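Local coordinates for sensor histidine kinase (Rhodopseudomonas palustris, PDB 3VA9), which probably phosphorylates itself on a histidine, using ATP, in a transmembrane two-component signalling system, this chain being its four-helix-bundle sensor domain, at residues T17-Q29 / E126-L140. Residues are numbered along the deposited sequence; the frame is centred on the assembly and turned at random.
Sequences TNKALLAISAIQQ and ETSLSVLTRAEQALL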
loop_
_atom_site.group_PDB
_atom_site.type_symbol
_atom_site.label_atom_id
_atom_site.label_comp_id
_atom_site.label_asym_id
_atom_site.label_seq_id
_atom_site.Cartn_x
_atom_site.Cartn_y
_atom_site.Cartn_z
ATOM N N THR A 17 14.091 4.968 15.553
ATOM C CA THR A 17 14.343 4.217 14.329
ATOM C C THR A 17 13.651 2.867 14.365
ATOM O O THR A 17 13.094 2.417 13.368
ATOM C CB THR A 17 15.842 3.968 14.109
ATOM O OG1 THR A 17 16.387 3.316 15.263
ATOM C CG2 THR A 17 16.579 5.288 13.874
ATOM N N ASN A 18 13.714 2.206 15.515
ATOM C CA ASN A 18 13.076 0.907 15.672
ATOM C C ASN A 18 11.566 1.044 15.555
ATOM O O ASN A 18 10.881 0.150 15.062
ATOM C CB ASN A 18 13.458 0.285 17.015
ATOM C CG ASN A 18 14.950 0.053 17.143
ATOM O OD1 ASN A 18 15.592 -0.450 16.219
ATOM N ND2 ASN A 18 15.513 0.421 18.290
ATOM N N LYS A 19 11.058 2.181 16.014
ATOM C CA LYS A 19 9.645 2.499 15.893
ATOM C C LYS A 19 9.284 2.729 14.424
ATOM O O LYS A 19 8.175 2.409 13.990
ATOM C CB LYS A 19 9.317 3.740 16.729
ATOM C CG LYS A 19 7.886 4.240 16.606
ATOM C CD LYS A 19 7.679 5.491 17.450
ATOM C CE LYS A 19 6.256 6.017 17.344
ATOM N NZ LYS A 19 6.071 7.268 18.133
ATOM N N ALA A 20 10.231 3.275 13.665
ATOM C CA ALA A 20 10.010 3.582 12.254
ATOM C C ALA A 20 9.993 2.325 11.384
ATOM O O ALA A 20 9.228 2.242 10.420
ATOM C CB ALA A 20 11.059 4.569 11.747
ATOM N N LEU A 21 10.834 1.353 11.727
ATOM C CA LEU A 21 10.906 0.102 10.975
ATOM C C LEU A 21 9.644 -0.740 11.156
ATOM O O LEU A 21 9.195 -1.401 10.224
ATOM C CB LEU A 21 12.148 -0.702 11.369
ATOM C CG LEU A 21 13.511 -0.073 11.060
ATOM C CD1 LEU A 21 14.641 -0.965 11.565
ATOM C CD2 LEU A 21 13.662 0.207 9.566
ATOM N N LEU A 22 9.083 -0.718 12.363
ATOM C CA LEU A 22 7.807 -1.370 12.625
ATOM C C LEU A 22 6.752 -0.759 11.724
ATOM O O LEU A 22 6.012 -1.469 11.038
ATOM C CB LEU A 22 7.395 -1.176 14.085
ATOM C CG LEU A 22 8.180 -1.954 15.141
ATOM C CD1 LEU A 22 7.736 -1.551 16.548
ATOM C CD2 LEU A 22 8.018 -3.452 14.920
ATOM N N ALA A 23 6.697 0.570 11.729
ATOM C CA ALA A 23 5.716 1.317 10.950
ATOM C C ALA A 23 5.819 1.022 9.452
ATOM O O ALA A 23 4.812 0.967 8.757
ATOM C CB ALA A 23 5.858 2.813 11.216
ATOM N N ILE A 24 7.044 0.836 8.966
ATOM C CA ILE A 24 7.289 0.558 7.553
ATOM C C ILE A 24 6.789 -0.831 7.165
ATOM O O ILE A 24 6.252 -1.031 6.076
ATOM C CB ILE A 24 8.791 0.673 7.222
ATOM C CG1 ILE A 24 9.229 2.138 7.264
ATOM C CG2 ILE A 24 9.094 0.071 5.861
ATOM C CD1 ILE A 24 10.716 2.320 7.121
ATOM N N SER A 25 6.975 -1.787 8.068
ATOM C CA SER A 25 6.538 -3.157 7.847
ATOM C C SER A 25 5.019 -3.257 7.912
ATOM O O SER A 25 4.406 -4.047 7.204
ATOM C CB SER A 25 7.175 -4.077 8.890
ATOM O OG SER A 25 6.355 -5.199 9.141
ATOM N N ALA A 26 4.419 -2.443 8.770
ATOM C CA ALA A 26 2.973 -2.396 8.893
ATOM C C ALA A 26 2.325 -1.799 7.642
ATOM O O ALA A 26 1.167 -2.087 7.330
ATOM C CB ALA A 26 2.576 -1.611 10.142
ATOM N N ILE A 27 3.074 -0.972 6.922
ATOM C CA ILE A 27 2.576 -0.387 5.677
ATOM C C ILE A 27 2.580 -1.402 4.532
ATOM O O ILE A 27 1.615 -1.510 3.776
ATOM C CB ILE A 27 3.368 0.880 5.293
ATOM C CG1 ILE A 27 2.964 2.029 6.219
ATOM C CG2 ILE A 27 3.118 1.255 3.836
ATOM C CD1 ILE A 27 3.850 3.224 6.123
ATOM N N GLN A 28 3.677 -2.137 4.414
ATOM C CA GLN A 28 3.766 -3.272 3.504
ATOM C C GLN A 28 2.605 -4.242 3.745
ATOM O O GLN A 28 1.905 -4.622 2.813
ATOM C CB GLN A 28 5.104 -3.978 3.718
ATOM C CG GLN A 28 5.209 -5.366 3.128
ATOM C CD GLN A 28 6.445 -6.098 3.629
ATOM O OE1 GLN A 28 6.406 -6.789 4.655
ATOM N NE2 GLN A 28 7.555 -5.938 2.913
ATOM N N GLN A 29 2.401 -4.622 5.005
ATOM C CA GLN A 29 1.289 -5.489 5.388
ATOM C C GLN A 29 -0.059 -4.993 4.862
ATOM O O GLN A 29 -0.792 -5.744 4.210
ATOM C CB GLN A 29 1.222 -5.647 6.911
ATOM C CG GLN A 29 0.011 -6.442 7.401
ATOM C CD GLN A 29 -0.067 -6.534 8.920
ATOM O OE1 GLN A 29 0.776 -5.987 9.632
ATOM N NE2 GLN A 29 -1.085 -7.231 9.420
ATOM N N GLU A 126 7.329 -1.947 -3.177
ATOM C CA GLU A 126 8.287 -2.747 -2.403
ATOM C C GLU A 126 9.681 -2.133 -2.450
ATOM O O GLU A 126 10.368 -2.055 -1.435
ATOM C CB GLU A 126 8.326 -4.203 -2.885
ATOM C CG GLU A 126 7.061 -4.997 -2.567
ATOM C CD GLU A 126 6.585 -4.803 -1.132
ATOM O OE1 GLU A 126 7.418 -4.891 -0.204
ATOM O OE2 GLU A 126 5.372 -4.570 -0.931
ATOM N N THR A 127 10.087 -1.693 -3.634
ATOM C CA THR A 127 11.328 -0.947 -3.796
ATOM C C THR A 127 11.309 0.327 -2.944
ATOM O O THR A 127 12.294 0.669 -2.279
ATOM C CB THR A 127 11.534 -0.560 -5.273
ATOM O OG1 THR A 127 11.550 -1.744 -6.078
ATOM C CG2 THR A 127 12.838 0.219 -5.467
ATOM N N SER A 128 10.178 1.027 -2.979
ATOM C CA SER A 128 9.997 2.259 -2.222
ATOM C C SER A 128 10.123 2.014 -0.718
ATOM O O SER A 128 10.746 2.797 0.002
ATOM C CB SER A 128 8.635 2.871 -2.541
ATOM O OG SER A 128 8.531 4.177 -2.020
ATOM N N LEU A 129 9.534 0.920 -0.246
ATOM C CA LEU A 129 9.614 0.571 1.168
ATOM C C LEU A 129 11.039 0.172 1.587
ATOM O O LEU A 129 11.474 0.488 2.693
ATOM C CB LEU A 129 8.590 -0.513 1.521
ATOM C CG LEU A 129 7.135 -0.025 1.575
ATOM C CD1 LEU A 129 6.181 -1.187 1.638
ATOM C CD2 LEU A 129 6.918 0.912 2.758
ATOM N N SER A 130 11.768 -0.498 0.697
ATOM C CA SER A 130 13.152 -0.872 0.978
ATOM C C SER A 130 14.038 0.355 1.154
ATOM O O SER A 130 14.855 0.409 2.073
ATOM C CB SER A 130 13.719 -1.767 -0.126
ATOM O OG SER A 130 13.088 -3.035 -0.128
ATOM N N VAL A 131 13.879 1.333 0.266
ATOM C CA VAL A 131 14.643 2.572 0.355
ATOM C C VAL A 131 14.484 3.210 1.733
ATOM O O VAL A 131 15.464 3.643 2.343
ATOM C CB VAL A 131 14.221 3.583 -0.727
ATOM C CG1 VAL A 131 14.765 4.961 -0.404
ATOM C CG2 VAL A 131 14.691 3.123 -2.098
ATOM N N LEU A 132 13.245 3.261 2.217
ATOM C CA LEU A 132 12.967 3.777 3.553
ATOM C C LEU A 132 13.619 2.923 4.649
ATOM O O LEU A 132 14.235 3.453 5.580
ATOM C CB LEU A 132 11.459 3.870 3.785
ATOM C CG LEU A 132 10.749 5.079 3.174
ATOM C CD1 LEU A 132 9.241 4.891 3.180
ATOM C CD2 LEU A 132 11.138 6.360 3.907
ATOM N N THR A 133 13.477 1.604 4.526
ATOM C CA THR A 133 14.028 0.660 5.495
ATOM C C THR A 133 15.552 0.743 5.568
ATOM O O THR A 133 16.125 0.904 6.650
ATOM C CB THR A 133 13.617 -0.786 5.168
ATOM O OG1 THR A 133 12.192 -0.910 5.247
ATOM C CG2 THR A 133 14.252 -1.755 6.152
ATOM N N ARG A 134 16.205 0.626 4.416
ATOM C CA ARG A 134 17.656 0.758 4.346
ATOM C C ARG A 134 18.128 2.096 4.908
ATOM O O ARG A 134 19.120 2.155 5.631
ATOM C CB ARG A 134 18.159 0.558 2.912
ATOM C CG ARG A 134 18.231 -0.905 2.489
ATOM C CD ARG A 134 18.821 -1.077 1.095
ATOM N NE ARG A 134 17.804 -0.999 0.048
ATOM C CZ ARG A 134 17.563 0.084 -0.683
ATOM N NH1 ARG A 134 18.272 1.189 -0.489
ATOM N NH2 ARG A 134 16.616 0.063 -1.613
ATOM N N ALA A 135 17.407 3.165 4.584
ATOM C CA ALA A 135 17.755 4.498 5.067
ATOM C C ALA A 135 17.690 4.593 6.592
ATOM O O ALA A 135 18.554 5.206 7.213
ATOM C CB ALA A 135 16.864 5.552 4.427
ATOM N N GLU A 136 16.667 3.992 7.193
ATOM C CA GLU A 136 16.539 3.993 8.647
ATOM C C GLU A 136 17.608 3.118 9.291
ATOM O O GLU A 136 18.125 3.443 10.362
ATOM C CB GLU A 136 15.149 3.521 9.075
ATOM C CG GLU A 136 14.068 4.578 8.954
ATOM C CD GLU A 136 14.224 5.691 9.968
ATOM O OE1 GLU A 136 14.596 5.396 11.123
ATOM O OE2 GLU A 136 13.971 6.863 9.613
ATOM N N GLN A 137 17.930 2.004 8.638
ATOM C CA GLN A 137 18.989 1.121 9.118
ATOM C C GLN A 137 20.344 1.820 9.033
ATOM O O GLN A 137 21.081 1.884 10.013
ATOM C CB GLN A 137 18.999 -0.199 8.337
ATOM C CG GLN A 137 17.848 -1.138 8.694
ATOM C CD GLN A 137 17.747 -2.334 7.766
ATOM O OE1 GLN A 137 17.933 -2.217 6.554
ATOM N NE2 GLN A 137 17.438 -3.492 8.332
ATOM N N ALA A 138 20.666 2.350 7.858
ATOM C CA ALA A 138 21.881 3.135 7.695
ATOM C C ALA A 138 21.902 4.269 8.716
ATOM O O ALA A 138 22.919 4.511 9.371
ATOM C CB ALA A 138 21.977 3.686 6.280
ATOM N N LEU A 139 20.768 4.951 8.851
ATOM C CA LEU A 139 20.635 6.077 9.772
ATOM C C LEU A 139 20.971 5.695 11.209
ATOM O O LEU A 139 21.804 6.335 11.851
ATOM C CB LEU A 139 19.220 6.653 9.711
ATOM C CG LEU A 139 18.917 7.809 10.664
ATOM C CD1 LEU A 139 19.878 8.965 10.423
ATOM C CD2 LEU A 139 17.469 8.259 10.510
ATOM N N LEU A 140 20.312 4.657 11.712
ATOM C CA LEU A 140 20.567 4.167 13.062
ATOM C C LEU A 140 22.055 3.898 13.263
ATOM O O LEU A 140 22.652 4.356 14.238
ATOM C CB LEU A 140 19.749 2.899 13.335
ATOM C CG LEU A 140 19.860 2.228 14.709
ATOM C CD1 LEU A 140 18.675 1.307 14.953
ATOM C CD2 LEU A 140 21.165 1.460 14.857
#
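Ile24 fills the tight middle of this contact, which joins helices 18-44 and 121-142 of the CHASE3-family four-helix sensor domain. Its CG2 lies 3.9 Å from Leu129 CD2, the two side chains lying alongside and pointing opposite ways. CG2 is anti to the backbone N (chi1 -71°) and faces Leu129 and the Thr133 hydroxyl, while CD1 on the other branch lies 3.8 Å from Leu132 CB. Thr133 OG1 donates to Leu129 O at 3.0 Å, from above the carbonyl plane. The hydroxyl facing Ile24 is thus satisfied within its own helix. The buried Glu136 belongs to this packed part. Leu21 CD2 lies 3.7 Å from its CB, and its OE1 sits against Thr17 CG2 (3.4 Å) and Ala20 CB, while Gln77 hydrogen-bonds OE2. Ile27 and Leu132 continue the packing inward, towards helices 47-70 and 75-101. The axes of 18-29 and 126-140 run antiparallel at 169° and come within 9.8 Å of each other.

The two ends are looser. At one, the extended Gln28 chain carries NE2 to Glu126 OE1 at 3.3 Å. The N-H points well (157°) and approaches the syn side of the carboxylate, a little out of its plane. Gln28 CB also covers Leu129 CD1. Glu126 OE1 would probably lose this partner, and its bent chain a restraint on its rotation, with an alanine in place of Gln28. At the other end Leu140, on the surface and poorly ordered, lies across Thr17. Apolar branches thus pack round two polar groups, hydrogen-bonded to Leu129 O and Gln77, and one side-chain hydrogen bond links the segments at the Gln28 end.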